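Side-chain contacts in putative L-alanine-DL-glutamate epimerase (Burkholderia xenovorans, PDB 3GO2), which probably works as a magnesium-dependent racemase or epimerase of the mandelate racemase/muconate lactonizing enzyme family, its true substrate being unconfirmed: residues V23-D28 with E92-D97; I166-D171 with H175-G180; R197-H202 with L230-E235. All blocks are in the same frame, centred on the assembly; numbering follows the deposited sequence.

Interaction 1 lies in the N-terminal domain, on the other side of the chain's centre from interactions 2 and 3, which sit in the barrel domain. It is wholly buried and wholly apolar. Interaction 2 is a hairpin at the end of a barrel strand, held by backbone hydrogen bonds and partly buried. Interaction 3 joins two barrel helices, with an apolar contact inside and a salt bridge nearer the surface. Interactions 2 and 3 have centres about 12 Å apart and touch directly: Asp170 of 166-171 forms a salt bridge with Arg197 of 197-202, and Phe167 packs on His202. Interaction 1 touches neither.

Interaction 1. Residues V23-D28 with E92-D97; sequences VKLTTD and ENALLD
Val23, Leu25, Ala94 and Leu95 make this contact, and all four are buried. The whole of it is apolar packing between side chains. Ala94 is the centre. Its single methyl points toward the strand and meets two residues. CG1 of Val23 lies 3.7 Å from CB of Ala94. Beside it, CB of Leu25 comes to 4.1 Å from the same CB of Ala94. Val23 CG1 stands opposite the backbone N (chi1 177°), and this branch makes the closest approach to the methyl. The short side chain of Ala94 lets the backbones come near, with CA of Leu25 6.2 Å from CA of Ala94.

The contact belongs to the N-terminal capping domain of the enolase superfamily, where a three-stranded antiparallel sheet packs against helices. Strand 19-27 is the middle strand of that sheet, and helix 82-103 lies across it. The axes of the short segments pass 8.2 Å apart, at 43° to each other.

A further apolar pair is leucine on leucine. CD1 of Leu25 reaches CD2 of Leu95 at 3.6 Å and CG of Leu95 at 3.8 Å. The CB of Leu95 points away from the strand, but the end of its side chain turns back to it. The two side chains cross obliquely. Val62 touches both leucines, and His65 and Phe68 of helix 65-76 pack on Leu95.

Polar bonds lie around this apolar patch. Asp97 accepts from the backbone N of Trp34 and of Trp375 and pairs with Lys101. Backbone bonds to Ser35 and Gly33 tie Val23 and Leu25 into the sheet.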
loop_
_atom_site.group_PDB
_atom_site.type_symbol
_atom_site.label_atom_id
_atom_site.label_comp_id
_atom_site.label_asym_id
_atom_site.label_seq_id
_atom_site.Cartn_x
_atom_site.Cartn_y
_atom_site.Cartn_z
ATOM N N VAL A 23 -34.553 -28.347 -9.214
ATOM C CA VAL A 23 -33.802 -29.330 -10.019
ATOM C C VAL A 23 -34.102 -30.722 -9.461
ATOM O O VAL A 23 -34.077 -30.938 -8.253
ATOM C CB VAL A 23 -32.284 -29.100 -9.996
ATOM C CG1 VAL A 23 -31.534 -30.201 -10.781
ATOM C CG2 VAL A 23 -31.963 -27.719 -10.578
ATOM N N LYS A 24 -34.390 -31.645 -10.371
ATOM C CA LYS A 24 -34.667 -33.046 -10.057
ATOM C C LYS A 24 -33.683 -33.903 -10.825
ATOM O O LYS A 24 -33.708 -33.935 -12.058
ATOM C CB LYS A 24 -36.086 -33.421 -10.482
ATOM C CG LYS A 24 -36.424 -34.844 -10.140
ATOM C CD LYS A 24 -37.753 -35.268 -10.737
ATOM C CE LYS A 24 -38.165 -36.596 -10.209
ATOM N NZ LYS A 24 -39.444 -37.041 -10.890
ATOM N N LEU A 25 -32.809 -34.586 -10.110
ATOM C CA LEU A 25 -31.741 -35.367 -10.712
ATOM C C LEU A 25 -31.976 -36.824 -10.353
ATOM O O LEU A 25 -32.146 -37.153 -9.181
ATOM C CB LEU A 25 -30.391 -34.883 -10.153
ATOM C CG LEU A 25 -29.114 -35.555 -10.632
ATOM C CD1 LEU A 25 -27.953 -34.533 -10.468
ATOM C CD2 LEU A 25 -28.825 -36.894 -9.926
ATOM N N THR A 26 -31.979 -37.707 -11.349
ATOM C CA THR A 26 -32.263 -39.127 -11.092
ATOM C C THR A 26 -31.049 -39.952 -11.468
ATOM O O THR A 26 -30.433 -39.704 -12.509
ATOM C CB THR A 26 -33.501 -39.609 -11.947
ATOM O OG1 THR A 26 -34.646 -38.808 -11.649
ATOM C CG2 THR A 26 -33.840 -41.090 -11.659
ATOM N N THR A 27 -30.715 -40.948 -10.635
ATOM C CA THR A 27 -29.596 -41.849 -10.907
ATOM C C THR A 27 -30.081 -43.176 -11.521
ATOM O O THR A 27 -31.272 -43.483 -11.501
ATOM C CB THR A 27 -28.804 -42.145 -9.630
ATOM O OG1 THR A 27 -29.524 -43.058 -8.801
ATOM C CG2 THR A 27 -28.578 -40.867 -8.823
ATOM N N ASP A 28 -29.143 -43.978 -12.010
ATOM C CA ASP A 28 -29.476 -45.272 -12.610
ATOM C C ASP A 28 -30.157 -46.219 -11.618
ATOM O O ASP A 28 -30.950 -47.082 -12.030
ATOM C CB ASP A 28 -28.215 -45.935 -13.181
ATOM C CG ASP A 28 -28.497 -47.289 -13.791
ATOM O OD1 ASP A 28 -29.091 -47.337 -14.885
ATOM O OD2 ASP A 28 -28.147 -48.305 -13.150
ATOM N N GLU A 92 -25.273 -28.552 -8.407
ATOM C CA GLU A 92 -24.447 -29.025 -7.306
ATOM C C GLU A 92 -25.296 -29.479 -6.145
ATOM O O GLU A 92 -25.054 -30.529 -5.556
ATOM C CB GLU A 92 -23.460 -27.933 -6.863
ATOM C CG GLU A 92 -22.654 -28.356 -5.630
ATOM C CD GLU A 92 -21.456 -27.490 -5.397
ATOM O OE1 GLU A 92 -21.467 -26.696 -4.430
ATOM O OE2 GLU A 92 -20.504 -27.634 -6.176
ATOM N N ASN A 93 -26.295 -28.682 -5.799
ATOM C CA ASN A 93 -27.100 -28.996 -4.659
ATOM C C ASN A 93 -27.964 -30.240 -4.884
ATOM O O ASN A 93 -28.201 -30.981 -3.953
ATOM C CB ASN A 93 -27.903 -27.791 -4.206
ATOM C CG ASN A 93 -27.055 -26.792 -3.496
ATOM O OD1 ASN A 93 -26.005 -27.150 -2.932
ATOM N ND2 ASN A 93 -27.514 -25.539 -3.458
ATOM N N ALA A 94 -28.363 -30.504 -6.126
ATOM C CA ALA A 94 -29.115 -31.728 -6.433
ATOM C C ALA A 94 -28.179 -32.931 -6.419
ATOM O O ALA A 94 -28.554 -33.997 -5.946
ATOM C CB ALA A 94 -29.842 -31.601 -7.797
ATOM N N LEU A 95 -26.944 -32.731 -6.891
ATOM C CA LEU A 95 -25.912 -33.788 -6.839
ATOM C C LEU A 95 -25.633 -34.170 -5.385
ATOM O O LEU A 95 -25.523 -35.357 -5.051
ATOM C CB LEU A 95 -24.638 -33.340 -7.545
ATOM C CG LEU A 95 -24.578 -33.396 -9.063
ATOM C CD1 LEU A 95 -23.389 -32.628 -9.630
ATOM C CD2 LEU A 95 -24.495 -34.857 -9.500
ATOM N N LEU A 96 -25.510 -33.180 -4.509
ATOM C CA LEU A 96 -25.215 -33.486 -3.107
ATOM C C LEU A 96 -26.347 -34.287 -2.476
ATOM O O LEU A 96 -26.104 -35.273 -1.772
ATOM C CB LEU A 96 -24.965 -32.210 -2.311
ATOM C CG LEU A 96 -23.669 -31.471 -2.617
ATOM C CD1 LEU A 96 -23.751 -30.071 -1.987
ATOM C CD2 LEU A 96 -22.426 -32.257 -2.116
ATOM N N ASP A 97 -27.585 -33.874 -2.729
ATOM C CA ASP A 97 -28.739 -34.598 -2.202
ATOM C C ASP A 97 -28.695 -36.075 -2.653
ATOM O O ASP A 97 -28.915 -37.025 -1.862
ATOM C CB ASP A 97 -30.028 -33.957 -2.690
ATOM C CG ASP A 97 -31.249 -34.441 -1.939
ATOM O OD1 ASP A 97 -31.149 -34.704 -0.717
ATOM O OD2 ASP A 97 -32.327 -34.546 -2.583
#

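Interaction 2. Residues I166-D171 with H175-G180; sequences IFIHDD and HAWRPG
Ile168 and His175 meet because CG of His175 sits between its backbone N and carbonyl carbon (chi1 54°). This lays the imidazole over the Ile168 side chain in a CH-pi contact. Ile168 CB is 3.8 Å from the ring centroid, 25° off the normal. The two segments form an antiparallel beta hairpin at the end of barrel strand 161-168. Ile168 and His175 are a hydrogen-bonded pair: Ile168 N gives to His175 O at 2.9 Å, and His175 N returns to Ile168 O at 3.2 Å. Further along, Trp177 N donates to Ile166 O at 2.9 Å, from above the carbonyl plane. Beside this bond, CG2 of Ile166 lies 3.8 Å from CB of Trp177. Water 1 bridges Ile166 N and Trp177 O.

Phe167 and Ala176 are a non-hydrogen-bonded pair on the other face, with CE1 of Phe167 3.7 Å from CB of Ala176. Arg178, which follows Trp177, binds fumarate and 2-oxoglutarate in other structures of this protein, so the hairpin's second strand leads into a ligand-binding residue, probably at the active site. At the turn, the NE2 of His175 makes a weak hydrogen bond to Asp171 O, 3.5 Å away near the ring plane.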
loop_
_atom_site.group_PDB
_atom_site.type_symbol
_atom_site.label_atom_id
_atom_site.label_comp_id
_atom_site.label_asym_id
_atom_site.label_seq_id
_atom_site.Cartn_x
_atom_site.Cartn_y
_atom_site.Cartn_z
ATOM N N ILE A 166 -36.601 -1.051 4.353
ATOM C CA ILE A 166 -36.871 0.391 4.396
ATOM C C ILE A 166 -38.319 0.666 3.977
ATOM O O ILE A 166 -38.740 0.272 2.873
ATOM C CB ILE A 166 -35.936 1.201 3.470
ATOM C CG1 ILE A 166 -34.475 0.761 3.627
ATOM C CG2 ILE A 166 -36.092 2.735 3.745
ATOM C CD1 ILE A 166 -33.535 1.368 2.581
ATOM N N PHE A 167 -39.046 1.371 4.855
ATOM C CA PHE A 167 -40.451 1.669 4.644
ATOM C C PHE A 167 -40.786 3.124 4.872
ATOM O O PHE A 167 -40.304 3.746 5.822
ATOM C CB PHE A 167 -41.339 0.791 5.533
ATOM C CG PHE A 167 -41.329 -0.621 5.116
ATOM C CD1 PHE A 167 -42.113 -1.034 4.049
ATOM C CD2 PHE A 167 -40.465 -1.530 5.703
ATOM C CE1 PHE A 167 -42.050 -2.335 3.626
ATOM C CE2 PHE A 167 -40.420 -2.834 5.256
ATOM C CZ PHE A 167 -41.217 -3.210 4.225
ATOM N N ILE A 168 -41.641 3.618 3.970
ATOM C CA ILE A 168 -42.160 4.973 4.006
ATOM C C ILE A 168 -43.600 4.940 4.527
ATOM O O ILE A 168 -44.504 4.367 3.878
ATOM C CB ILE A 168 -42.167 5.606 2.612
ATOM C CG1 ILE A 168 -40.790 5.476 1.940
ATOM C CG2 ILE A 168 -42.682 7.092 2.708
ATOM C CD1 ILE A 168 -39.627 6.060 2.735
ATOM N N HIS A 169 -43.786 5.577 5.673
ATOM C CA HIS A 169 -45.044 5.557 6.441
ATOM C C HIS A 169 -45.847 6.851 6.325
ATOM O O HIS A 169 -47.071 6.831 6.477
ATOM C CB HIS A 169 -44.755 5.314 7.929
ATOM C CG HIS A 169 -44.406 3.896 8.268
ATOM N ND1 HIS A 169 -45.355 2.957 8.606
ATOM C CD2 HIS A 169 -43.212 3.261 8.317
ATOM C CE1 HIS A 169 -44.754 1.800 8.855
ATOM N NE2 HIS A 169 -43.452 1.960 8.685
ATOM N N ASP A 170 -45.189 7.964 6.044
ATOM C CA ASP A 170 -45.838 9.279 6.178
ATOM C C ASP A 170 -46.102 9.983 4.851
ATOM O O ASP A 170 -46.269 11.216 4.822
ATOM C CB ASP A 170 -45.040 10.180 7.130
ATOM C CG ASP A 170 -43.715 10.644 6.545
ATOM O OD1 ASP A 170 -43.381 10.274 5.391
ATOM O OD2 ASP A 170 -43.019 11.385 7.272
ATOM N N ASP A 171 -46.166 9.216 3.766
ATOM C CA ASP A 171 -46.455 9.761 2.455
ATOM C C ASP A 171 -47.412 8.832 1.736
ATOM O O ASP A 171 -47.065 8.167 0.763
ATOM C CB ASP A 171 -45.174 9.962 1.645
ATOM C CG ASP A 171 -45.441 10.611 0.302
ATOM O OD1 ASP A 171 -46.289 11.525 0.257
ATOM O OD2 ASP A 171 -44.835 10.183 -0.701
ATOM N N HIS A 175 -45.513 1.897 2.154
ATOM C CA HIS A 175 -44.890 1.272 0.992
ATOM C C HIS A 175 -43.381 1.186 1.176
ATOM O O HIS A 175 -42.793 1.943 1.942
ATOM C CB HIS A 175 -45.215 2.056 -0.281
ATOM C CG HIS A 175 -44.866 3.510 -0.211
ATOM N ND1 HIS A 175 -43.752 4.047 -0.825
ATOM C CD2 HIS A 175 -45.507 4.547 0.371
ATOM C CE1 HIS A 175 -43.718 5.350 -0.601
ATOM N NE2 HIS A 175 -44.764 5.674 0.135
ATOM N N ALA A 176 -42.796 0.217 0.490
ATOM C CA ALA A 176 -41.371 -0.063 0.602
ATOM C C ALA A 176 -40.615 0.944 -0.213
ATOM O O ALA A 176 -41.133 1.498 -1.177
ATOM C CB ALA A 176 -41.051 -1.470 0.132
ATOM N N TRP A 177 -39.382 1.168 0.194
ATOM C CA TRP A 177 -38.449 2.053 -0.475
ATOM C C TRP A 177 -37.327 1.159 -0.978
ATOM O O TRP A 177 -36.468 0.731 -0.190
ATOM C CB TRP A 177 -37.918 3.119 0.491
ATOM C CG TRP A 177 -36.946 4.115 -0.154
ATOM C CD1 TRP A 177 -35.569 4.184 0.025
ATOM C CD2 TRP A 177 -37.278 5.148 -1.072
ATOM N NE1 TRP A 177 -35.064 5.199 -0.729
ATOM C CE2 TRP A 177 -36.075 5.806 -1.413
ATOM C CE3 TRP A 177 -38.464 5.559 -1.671
ATOM C CZ2 TRP A 177 -36.031 6.869 -2.310
ATOM C CZ3 TRP A 177 -38.426 6.630 -2.561
ATOM C CH2 TRP A 177 -37.210 7.269 -2.872
ATOM N N ARG A 178 -37.336 0.884 -2.288
ATOM C CA ARG A 178 -36.411 -0.069 -2.924
ATOM C C ARG A 178 -35.865 0.499 -4.239
ATOM O O ARG A 178 -35.850 -0.187 -5.276
ATOM C CB ARG A 178 -37.099 -1.405 -3.209
ATOM C CG ARG A 178 -37.697 -2.082 -1.993
ATOM C CD ARG A 178 -38.739 -3.074 -2.396
ATOM N NE ARG A 178 -38.151 -4.052 -3.284
ATOM C CZ ARG A 178 -38.789 -4.686 -4.258
ATOM N NH1 ARG A 178 -38.110 -5.549 -5.021
ATOM N NH2 ARG A 178 -40.083 -4.476 -4.486
ATOM N N PRO A 179 -35.381 1.754 -4.202
ATOM C CA PRO A 179 -34.884 2.352 -5.449
ATOM C C PRO A 179 -33.738 1.558 -6.107
ATOM O O PRO A 179 -33.560 1.607 -7.326
ATOM C CB PRO A 179 -34.402 3.739 -5.004
ATOM C CG PRO A 179 -34.010 3.563 -3.607
ATOM C CD PRO A 179 -35.055 2.585 -3.042
ATOM N N GLY A 180 -32.938 0.853 -5.327
ATOM C CA GLY A 180 -31.880 0.041 -5.924
ATOM C C GLY A 180 -32.397 -1.035 -6.859
ATOM O O GLY A 180 -31.663 -1.500 -7.741
HETATM O O HOH W 1 -36.194 -1.575 1.405
#

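Interaction 3. Residues R197-H202 with L230-E235; sequences RNLRAH and LKILRE
Arg200 reaches across from helix 193-210 to Glu235 at the end of helix 226-235. Its CB points toward the other helix and lies 4.1 Å from OE2 of Glu235. CG continues opposite the backbone N. CD comes to 3.8 Å from the same OE2 of Glu235. The chain then bends at chi3 (-73°), which brings the guanidinium round to the carboxylate. NE forms the salt bridge, donating to Glu235 OE2 at 2.7 Å in a bent bond. The oxygen is met nearly along its C-O axis but lies 29° out of the guanidinium plane. NH2 adds a weak bond to this OE2 at 3.0 Å. NH1 turns to another acid, Glu204, on its own helix. Glu235 bends at chi2 to present OE2. The guanidinium and carboxylate planes are 68° apart, so this is no flat two-oxygen pairing.

Deeper in, CD1 of Leu199 packs on CG2 of Ile232 at 3.8 Å. These side chains cross at about a right angle. Leu199 also rests on Ile166 of strand 161-168, and Leu196 touches both Ile232 and Glu235. These are neighbouring outer helices of the (beta/alpha) barrel, with strand 215-219 between them in the chain.

Two donors of Arg200 share one oxygen of Glu235. The positive guanidinium would probably favour the ionised form of Glu235, and Glu204 shares the same charge through NH1.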
loop_
_atom_site.group_PDB
_atom_site.type_symbol
_atom_site.label_atom_id
_atom_site.label_comp_id
_atom_site.label_asym_id
_atom_site.label_seq_id
_atom_site.Cartn_x
_atom_site.Cartn_y
_atom_site.Cartn_z
ATOM N N ARG A 197 -36.280 9.968 8.324
ATOM C CA ARG A 197 -37.299 10.025 9.381
ATOM C C ARG A 197 -38.245 8.812 9.356
ATOM O O ARG A 197 -38.720 8.372 10.408
ATOM C CB ARG A 197 -38.105 11.317 9.291
ATOM C CG ARG A 197 -39.008 11.425 8.161
ATOM C CD ARG A 197 -39.827 12.721 8.243
ATOM N NE ARG A 197 -40.718 12.765 7.103
ATOM C CZ ARG A 197 -40.575 13.528 6.027
ATOM N NH1 ARG A 197 -39.592 14.417 5.923
ATOM N NH2 ARG A 197 -41.467 13.423 5.055
ATOM N N ASN A 198 -38.482 8.253 8.180
ATOM C CA ASN A 198 -39.322 7.059 8.074
ATOM C C ASN A 198 -38.610 5.802 8.577
ATOM O O ASN A 198 -39.211 4.992 9.267
ATOM C CB ASN A 198 -39.834 6.901 6.655
ATOM C CG ASN A 198 -41.026 7.768 6.412
ATOM O OD1 ASN A 198 -42.131 7.458 6.902
ATOM N ND2 ASN A 198 -40.811 8.913 5.739
ATOM N N LEU A 199 -37.317 5.664 8.262
ATOM C CA LEU A 199 -36.491 4.620 8.893
ATOM C C LEU A 199 -36.559 4.696 10.399
ATOM O O LEU A 199 -36.750 3.687 11.076
ATOM C CB LEU A 199 -35.010 4.739 8.504
ATOM C CG LEU A 199 -34.563 3.979 7.291
ATOM C CD1 LEU A 199 -33.157 4.447 6.851
ATOM C CD2 LEU A 199 -34.651 2.452 7.585
ATOM N N ARG A 200 -36.352 5.888 10.941
ATOM C CA ARG A 200 -36.414 6.061 12.382
ATOM C C ARG A 200 -37.806 5.680 12.957
ATOM O O ARG A 200 -37.889 4.928 13.944
ATOM C CB ARG A 200 -36.081 7.497 12.770
ATOM C CG ARG A 200 -36.301 7.728 14.245
ATOM C CD ARG A 200 -35.992 9.135 14.676
ATOM N NE ARG A 200 -34.564 9.431 14.710
ATOM C CZ ARG A 200 -33.648 8.811 15.452
ATOM N NH1 ARG A 200 -33.952 7.796 16.261
ATOM N NH2 ARG A 200 -32.389 9.224 15.381
ATOM N N ALA A 201 -38.869 6.212 12.360
ATOM C CA ALA A 201 -40.231 5.942 12.865
ATOM C C ALA A 201 -40.525 4.435 12.863
ATOM O O ALA A 201 -41.044 3.892 13.850
ATOM C CB ALA A 201 -41.287 6.711 12.046
ATOM N N HIS A 202 -40.203 3.781 11.738
ATOM C CA HIS A 202 -40.392 2.332 11.587
ATOM C C HIS A 202 -39.635 1.509 12.612
ATOM O O HIS A 202 -40.201 0.631 13.275
ATOM C CB HIS A 202 -39.996 1.920 10.168
ATOM C CG HIS A 202 -40.201 0.471 9.873
ATOM N ND1 HIS A 202 -41.334 -0.013 9.250
ATOM C CD2 HIS A 202 -39.385 -0.598 10.057
ATOM C CE1 HIS A 202 -41.222 -1.327 9.111
ATOM N NE2 HIS A 202 -40.053 -1.705 9.597
ATOM N N LEU A 230 -23.846 6.259 4.873
ATOM C CA LEU A 230 -23.281 7.009 6.002
ATOM C C LEU A 230 -24.351 7.881 6.656
ATOM O O LEU A 230 -24.445 7.943 7.884
ATOM C CB LEU A 230 -22.102 7.859 5.553
ATOM C CG LEU A 230 -20.814 7.119 5.128
ATOM C CD1 LEU A 230 -19.909 7.966 4.160
ATOM C CD2 LEU A 230 -20.029 6.669 6.361
ATOM N N LYS A 231 -25.190 8.505 5.837
ATOM C CA LYS A 231 -26.257 9.350 6.375
ATOM C C LYS A 231 -27.209 8.503 7.244
ATOM O O LYS A 231 -27.652 8.934 8.326
ATOM C CB LYS A 231 -27.014 10.050 5.259
ATOM C CG LYS A 231 -26.183 11.169 4.634
ATOM C CD LYS A 231 -26.737 11.661 3.325
ATOM C CE LYS A 231 -28.059 12.360 3.464
ATOM N NZ LYS A 231 -27.941 13.793 3.759
ATOM N N ILE A 232 -27.503 7.296 6.777
ATOM C CA ILE A 232 -28.389 6.384 7.501
ATOM C C ILE A 232 -27.754 5.953 8.797
ATOM O O ILE A 232 -28.392 6.024 9.856
ATOM C CB ILE A 232 -28.793 5.166 6.648
ATOM C CG1 ILE A 232 -29.728 5.615 5.512
ATOM C CG2 ILE A 232 -29.428 4.074 7.563
ATOM C CD1 ILE A 232 -29.895 4.569 4.374
ATOM N N LEU A 233 -26.482 5.565 8.751
ATOM C CA LEU A 233 -25.773 5.155 9.967
ATOM C C LEU A 233 -25.664 6.277 11.004
ATOM O O LEU A 233 -25.762 6.027 12.200
ATOM C CB LEU A 233 -24.376 4.626 9.624
ATOM C CG LEU A 233 -24.371 3.365 8.766
ATOM C CD1 LEU A 233 -22.923 3.077 8.324
ATOM C CD2 LEU A 233 -24.961 2.147 9.503
ATOM N N ARG A 234 -25.466 7.517 10.558
ATOM C CA ARG A 234 -25.456 8.665 11.474
ATOM C C ARG A 234 -26.812 8.921 12.107
ATOM O O ARG A 234 -26.902 9.209 13.316
ATOM C CB ARG A 234 -25.025 9.928 10.744
ATOM C CG ARG A 234 -23.610 9.933 10.319
ATOM C CD ARG A 234 -23.369 11.003 9.268
ATOM N NE ARG A 234 -22.043 10.821 8.716
ATOM C CZ ARG A 234 -21.653 11.152 7.475
ATOM N NH1 ARG A 234 -22.495 11.707 6.613
ATOM N NH2 ARG A 234 -20.402 10.875 7.104
ATOM N N GLU A 235 -27.868 8.867 11.308
ATOM C CA GLU A 235 -29.219 8.993 11.834
ATOM C C GLU A 235 -29.498 7.958 12.928
ATOM O O GLU A 235 -30.121 8.269 13.960
ATOM C CB GLU A 235 -30.235 8.849 10.710
ATOM C CG GLU A 235 -31.698 8.840 11.166
ATOM C CD GLU A 235 -32.206 10.188 11.675
ATOM O OE1 GLU A 235 -31.842 11.218 11.094
ATOM O OE2 GLU A 235 -33.006 10.205 12.639
#